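Local structure of putative transcriptional regulator (MarR/EmrR family) (Acinetobacter sp. ADP1, 3NRV) at residues C[44-49]-C[98-103]; C[56-61]-C[66-71]. The protein probably acts as a DNA-binding transcriptional regulator of the MarR/EmrR family, working as a dimer with winged helix-turn-helix domains. All coordinates share one frame; numbering follows the deposited sequence.

Contact 1 (C[44-49]-C[98-103]); sequences RIISVL and INLTEM
L49, from helix 40-51, pushes its side chain into the angle between I98 and L100 on strand 97-100. The contact is chiefly apolar. With CG anti to its own carbonyl carbon (chi1 -62°), L49 spreads its two methyls over the strand: CD1 lies 3.8 Å from I98 CG2, while CD2 reaches the backbone and stops 3.5 Å from I98 O. I98 answers with its CG2 branch, its longer CG1-CD1 arm leading off elsewhere. On the other flank, L100 crosses the root of L49 at a slant, its CG 3.8 Å from L49 CB. The CD2 methyl of L100 also bridges to the preceding helical turn, 4.1 Å from I46 CG2, where the I46 and L100 side chains meet at about a right angle. No direct hydrogen bond joins the segments. The polar link is a water that accepts from L100 N at 2.9 Å and gives a weak bond of 3.4 Å to L49 O. Helix segment and strand run nearly perpendicular, at 93°, with axes 8.5 Å apart. Beyond the strand, T101 is the N-cap of helix 102-122, its OG1 bonded to G104 N. Strand 97-100 pairs antiparallel with strand 84-87, whose I84 touches both L49 and I98, and helix 68-80 closes the core through V75 on I98 and L78 on I46, so that the base of the wing is seated on helix 40-51.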
loop_
_atom_site.group_PDB
_atom_site.type_symbol
_atom_site.label_atom_id
_atom_site.label_comp_id
_atom_site.label_asym_id
_atom_site.label_seq_id
_atom_site.Cartn_x
_atom_site.Cartn_y
_atom_site.Cartn_z
ATOM N N ARG C 44 1.207 6.964 -6.829
ATOM C CA ARG C 44 0.047 6.092 -7.016
ATOM C C ARG C 44 -1.157 6.882 -7.538
ATOM O O ARG C 44 -1.889 6.439 -8.423
ATOM C CB ARG C 44 -0.311 5.358 -5.702
ATOM C CG ARG C 44 0.807 4.401 -5.197
ATOM C CD ARG C 44 0.405 3.704 -3.882
ATOM N NE ARG C 44 -0.721 2.787 -4.110
ATOM C CZ ARG C 44 -1.554 2.343 -3.165
ATOM N NH1 ARG C 44 -1.413 2.743 -1.913
ATOM N NH2 ARG C 44 -2.537 1.497 -3.484
ATOM N N ILE C 45 -1.355 8.071 -6.995
ATOM C CA ILE C 45 -2.486 8.877 -7.416
ATOM C C ILE C 45 -2.308 9.445 -8.832
ATOM O O ILE C 45 -3.227 9.406 -9.641
ATOM C CB ILE C 45 -2.755 9.997 -6.408
ATOM C CG1 ILE C 45 -3.358 9.365 -5.148
ATOM C CG2 ILE C 45 -3.709 11.010 -7.001
ATOM C CD1 ILE C 45 -3.454 10.306 -3.959
ATOM N N ILE C 46 -1.122 9.973 -9.115
ATOM C CA ILE C 46 -0.810 10.467 -10.455
ATOM C C ILE C 46 -1.070 9.374 -11.489
ATOM O O ILE C 46 -1.666 9.615 -12.549
ATOM C CB ILE C 46 0.659 10.983 -10.505
ATOM C CG1 ILE C 46 0.720 12.366 -9.852
ATOM C CG2 ILE C 46 1.181 11.060 -11.933
ATOM C CD1 ILE C 46 2.072 12.710 -9.374
ATOM N N SER C 47 -0.645 8.159 -11.171
ATOM C CA SER C 47 -0.814 7.053 -12.104
ATOM C C SER C 47 -2.302 6.720 -12.310
ATOM O O SER C 47 -2.732 6.371 -13.416
ATOM C CB SER C 47 -0.011 5.831 -11.648
ATOM O OG SER C 47 -0.353 4.699 -12.425
ATOM N N VAL C 48 -3.098 6.853 -11.254
ATOM C CA VAL C 48 -4.552 6.664 -11.395
ATOM C C VAL C 48 -5.156 7.763 -12.270
ATOM O O VAL C 48 -5.938 7.485 -13.165
ATOM C CB VAL C 48 -5.301 6.608 -10.046
ATOM C CG1 VAL C 48 -6.828 6.661 -10.263
ATOM C CG2 VAL C 48 -4.921 5.348 -9.295
ATOM N N LEU C 49 -4.758 9.010 -12.041
ATOM C CA LEU C 49 -5.281 10.126 -12.824
ATOM C C LEU C 49 -4.930 10.001 -14.316
ATOM O O LEU C 49 -5.692 10.430 -15.182
ATOM C CB LEU C 49 -4.794 11.464 -12.258
ATOM C CG LEU C 49 -5.228 11.796 -10.822
ATOM C CD1 LEU C 49 -4.655 13.083 -10.359
ATOM C CD2 LEU C 49 -6.751 11.860 -10.758
ATOM N N ILE C 98 -10.797 15.382 -10.471
ATOM C CA ILE C 98 -9.397 15.774 -10.299
ATOM C C ILE C 98 -8.672 15.446 -11.611
ATOM O O ILE C 98 -8.819 14.336 -12.137
ATOM C CB ILE C 98 -8.743 14.997 -9.147
ATOM C CG1 ILE C 98 -9.559 15.138 -7.842
ATOM C CG2 ILE C 98 -7.257 15.420 -8.958
ATOM C CD1 ILE C 98 -9.623 16.581 -7.323
ATOM N N ASN C 99 -7.909 16.396 -12.144
ATOM C CA ASN C 99 -7.139 16.163 -13.372
ATOM C C ASN C 99 -5.661 16.511 -13.207
ATOM O O ASN C 99 -5.312 17.441 -12.486
ATOM C CB ASN C 99 -7.654 17.023 -14.531
ATOM C CG ASN C 99 -9.106 16.766 -14.878
ATOM O OD1 ASN C 99 -9.612 15.652 -14.772
ATOM N ND2 ASN C 99 -9.776 17.809 -15.327
ATOM N N LEU C 100 -4.800 15.797 -13.927
ATOM C CA LEU C 100 -3.391 16.187 -14.017
ATOM C C LEU C 100 -3.280 17.536 -14.726
ATOM O O LEU C 100 -4.019 17.805 -15.663
ATOM C CB LEU C 100 -2.602 15.144 -14.816
ATOM C CG LEU C 100 -2.498 13.753 -14.188
ATOM C CD1 LEU C 100 -1.897 12.756 -15.165
ATOM C CD2 LEU C 100 -1.666 13.844 -12.917
ATOM N N THR C 101 -2.384 18.396 -14.277
ATOM C CA THR C 101 -2.063 19.582 -15.068
ATOM C C THR C 101 -1.142 19.123 -16.209
ATOM O O THR C 101 -0.804 17.934 -16.302
ATOM C CB THR C 101 -1.310 20.592 -14.241
ATOM O OG1 THR C 101 -0.142 19.955 -13.704
ATOM C CG2 THR C 101 -2.195 21.133 -13.085
ATOM N N GLU C 102 -0.729 20.046 -17.072
ATOM C CA GLU C 102 0.257 19.695 -18.093
ATOM C C GLU C 102 1.553 19.186 -17.442
ATOM O O GLU C 102 2.155 18.229 -17.917
ATOM C CB GLU C 102 0.556 20.875 -19.029
ATOM C CG GLU C 102 1.289 20.461 -20.310
ATOM C CD GLU C 102 1.650 21.645 -21.214
ATOM O OE1 GLU C 102 1.722 21.454 -22.452
ATOM O OE2 GLU C 102 1.861 22.763 -20.687
HETATM N N MSE C 103 1.971 19.812 -16.348
HETATM C CA MSE C 103 3.157 19.329 -15.634
HETATM C C MSE C 103 2.956 17.946 -15.009
HETATM O O MSE C 103 3.874 17.131 -14.992
HETATM C CB MSE C 103 3.639 20.324 -14.574
HETATM C CG MSE C 103 4.934 19.877 -13.900
HETATM SE SE MSE C 103 5.854 21.266 -12.847
HETATM C CE MSE C 103 4.609 22.722 -13.127
HETATM O O HOH W 1 -5.998 13.794 -15.645
#

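Contact 2 (C[56-61]-C[66-71]); sequences SVQKIS and LDKAAV
V71 faces helix 57-64 and sets its two methyls into a shallow recess made by V57, I60 and S61. Its CG1, anti to the backbone N (chi1 172°), lies between two branches of the other helix, 3.7 Å from I60 CG2 and 3.8 Å from V57 CG1. The V57 and V71 side chains slide past one another in opposite directions, whereas I60 is met at a slant. CG2 of V71 rests instead near the backbone, 3.9 Å from S61 CA. V57 CG1 also reaches the first turn of helix 68-80, 3.7 Å from K68 O. S61 turns its hydroxyl toward the connection between the helices: OG, anti to its backbone N (chi1 175°), donates to L66 O at 2.6 Å, in the carbonyl plane with a C=O...OG angle of 151°. This single bond ties the second turn of one helix to the residue before the N-cap of the next. At the outer rim the long chains of Q58 and K68 lean across each other. Each helix start is capped by the side chain of its N-cap residue, S56 OG accepting from K59 N and D67 OD1 from A70 N at 2.9 Å. Two short helices joined by a tight turn and packed through valine and isoleucine side chains form a helix-turn-helix; in MarR-family proteins the second, here helix 68-80, is the recognition helix that probably enters the DNA major groove.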
loop_
_atom_site.group_PDB
_atom_site.type_symbol
_atom_site.label_atom_id
_atom_site.label_comp_id
_atom_site.label_asym_id
_atom_site.label_seq_id
_atom_site.Cartn_x
_atom_site.Cartn_y
_atom_site.Cartn_z
ATOM N N SER C 56 -13.047 11.379 -9.021
ATOM C CA SER C 56 -13.361 12.054 -7.772
ATOM C C SER C 56 -12.448 11.468 -6.713
ATOM O O SER C 56 -11.779 10.463 -6.953
ATOM C CB SER C 56 -14.802 11.738 -7.376
ATOM O OG SER C 56 -14.955 10.329 -7.325
ATOM N N VAL C 57 -12.442 12.066 -5.525
ATOM C CA VAL C 57 -11.717 11.480 -4.407
ATOM C C VAL C 57 -12.249 10.086 -4.118
ATOM O O VAL C 57 -11.476 9.164 -3.830
ATOM C CB VAL C 57 -11.798 12.385 -3.158
ATOM C CG1 VAL C 57 -11.283 11.676 -1.931
ATOM C CG2 VAL C 57 -11.023 13.669 -3.408
ATOM N N GLN C 58 -13.573 9.917 -4.199
ATOM C CA GLN C 58 -14.171 8.593 -4.005
ATOM C C GLN C 58 -13.596 7.550 -4.975
ATOM O O GLN C 58 -13.217 6.453 -4.580
ATOM C CB GLN C 58 -15.692 8.640 -4.202
ATOM C CG GLN C 58 -16.375 7.292 -3.985
ATOM C CD GLN C 58 -16.292 6.826 -2.544
ATOM O OE1 GLN C 58 -15.620 5.835 -2.228
ATOM N NE2 GLN C 58 -16.971 7.539 -1.657
ATOM N N LYS C 59 -13.573 7.883 -6.256
ATOM C CA LYS C 59 -13.069 6.931 -7.246
ATOM C C LYS C 59 -11.585 6.580 -7.022
ATOM O O LYS C 59 -11.190 5.419 -7.154
ATOM C CB LYS C 59 -13.306 7.437 -8.674
ATOM C CG LYS C 59 -12.810 6.462 -9.737
ATOM C CD LYS C 59 -13.233 6.886 -11.139
ATOM C CE LYS C 59 -12.785 5.872 -12.183
ATOM N NZ LYS C 59 -13.432 6.149 -13.508
ATOM N N ILE C 60 -10.771 7.575 -6.661
ATOM C CA ILE C 60 -9.346 7.314 -6.419
ATOM C C ILE C 60 -9.190 6.386 -5.204
ATOM O O ILE C 60 -8.421 5.421 -5.229
ATOM C CB ILE C 60 -8.545 8.639 -6.243
ATOM C CG1 ILE C 60 -8.604 9.482 -7.523
ATOM C CG2 ILE C 60 -7.094 8.371 -5.852
ATOM C CD1 ILE C 60 -8.271 10.954 -7.279
ATOM N N SER C 61 -9.957 6.656 -4.151
ATOM C CA SER C 61 -9.943 5.807 -2.960
ATOM C C SER C 61 -10.385 4.372 -3.259
ATOM O O SER C 61 -9.782 3.403 -2.779
ATOM C CB SER C 61 -10.833 6.428 -1.859
ATOM O OG SER C 61 -10.925 5.582 -0.731
ATOM N N LEU C 66 -6.729 3.318 -0.346
ATOM C CA LEU C 66 -6.434 4.295 0.698
ATOM C C LEU C 66 -7.735 4.981 1.023
ATOM O O LEU C 66 -8.525 5.228 0.120
ATOM C CB LEU C 66 -5.423 5.338 0.219
ATOM C CG LEU C 66 -3.966 4.900 0.081
ATOM C CD1 LEU C 66 -3.150 5.980 -0.612
ATOM C CD2 LEU C 66 -3.383 4.571 1.442
ATOM N N ASP C 67 -7.956 5.308 2.294
ATOM C CA ASP C 67 -9.185 5.993 2.666
ATOM C C ASP C 67 -9.275 7.393 2.083
ATOM O O ASP C 67 -8.293 7.935 1.600
ATOM C CB ASP C 67 -9.475 5.951 4.184
ATOM C CG ASP C 67 -8.536 6.826 5.029
ATOM O OD1 ASP C 67 -7.989 7.847 4.553
ATOM O OD2 ASP C 67 -8.389 6.489 6.228
ATOM N N LYS C 68 -10.471 7.959 2.125
ATOM C CA LYS C 68 -10.740 9.230 1.491
ATOM C C LYS C 68 -9.926 10.372 2.071
ATOM O O LYS C 68 -9.573 11.308 1.355
ATOM C CB LYS C 68 -12.227 9.559 1.590
ATOM C CG LYS C 68 -13.080 8.755 0.645
ATOM C CD LYS C 68 -14.323 9.530 0.275
ATOM C CE LYS C 68 -15.568 8.752 0.642
ATOM N NZ LYS C 68 -16.789 9.480 0.193
ATOM N N ALA C 69 -9.649 10.300 3.371
ATOM C CA ALA C 69 -8.899 11.353 4.049
ATOM C C ALA C 69 -7.469 11.379 3.504
ATOM O O ALA C 69 -6.903 12.446 3.250
ATOM C CB ALA C 69 -8.905 11.124 5.578
ATOM N N ALA C 70 -6.890 10.194 3.324
ATOM C CA ALA C 70 -5.546 10.068 2.767
ATOM C C ALA C 70 -5.474 10.600 1.323
ATOM O O ALA C 70 -4.537 11.312 0.967
ATOM C CB ALA C 70 -5.077 8.606 2.827
ATOM N N VAL C 71 -6.463 10.251 0.506
ATOM C CA VAL C 71 -6.489 10.706 -0.892
ATOM C C VAL C 71 -6.658 12.205 -0.939
ATOM O O VAL C 71 -5.971 12.902 -1.675
ATOM C CB VAL C 71 -7.633 10.022 -1.683
ATOM C CG1 VAL C 71 -7.785 10.652 -3.083
ATOM C CG2 VAL C 71 -7.380 8.508 -1.787
#

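How the contacts relate
Contact 1 is a buried core contact between helix 40-51 and the wing strand 97-100, almost wholly apolar and with a water as its polar link. Contact 2 is only partly buried: its V71 and I60 are buried, while K68 and D67 lie exposed, and a direct serine-to-carbonyl bond is added. Along the chain contact 2 is nested inside the loop closed by contact 1. The two share a core through helix 40-51, where I60 of contact 2 packs on both I45 and L49. Together they unite helix-turn-helix and wing in one winged-helix domain, and R44 and L66, touching each other, both meet N22 of the second subunit.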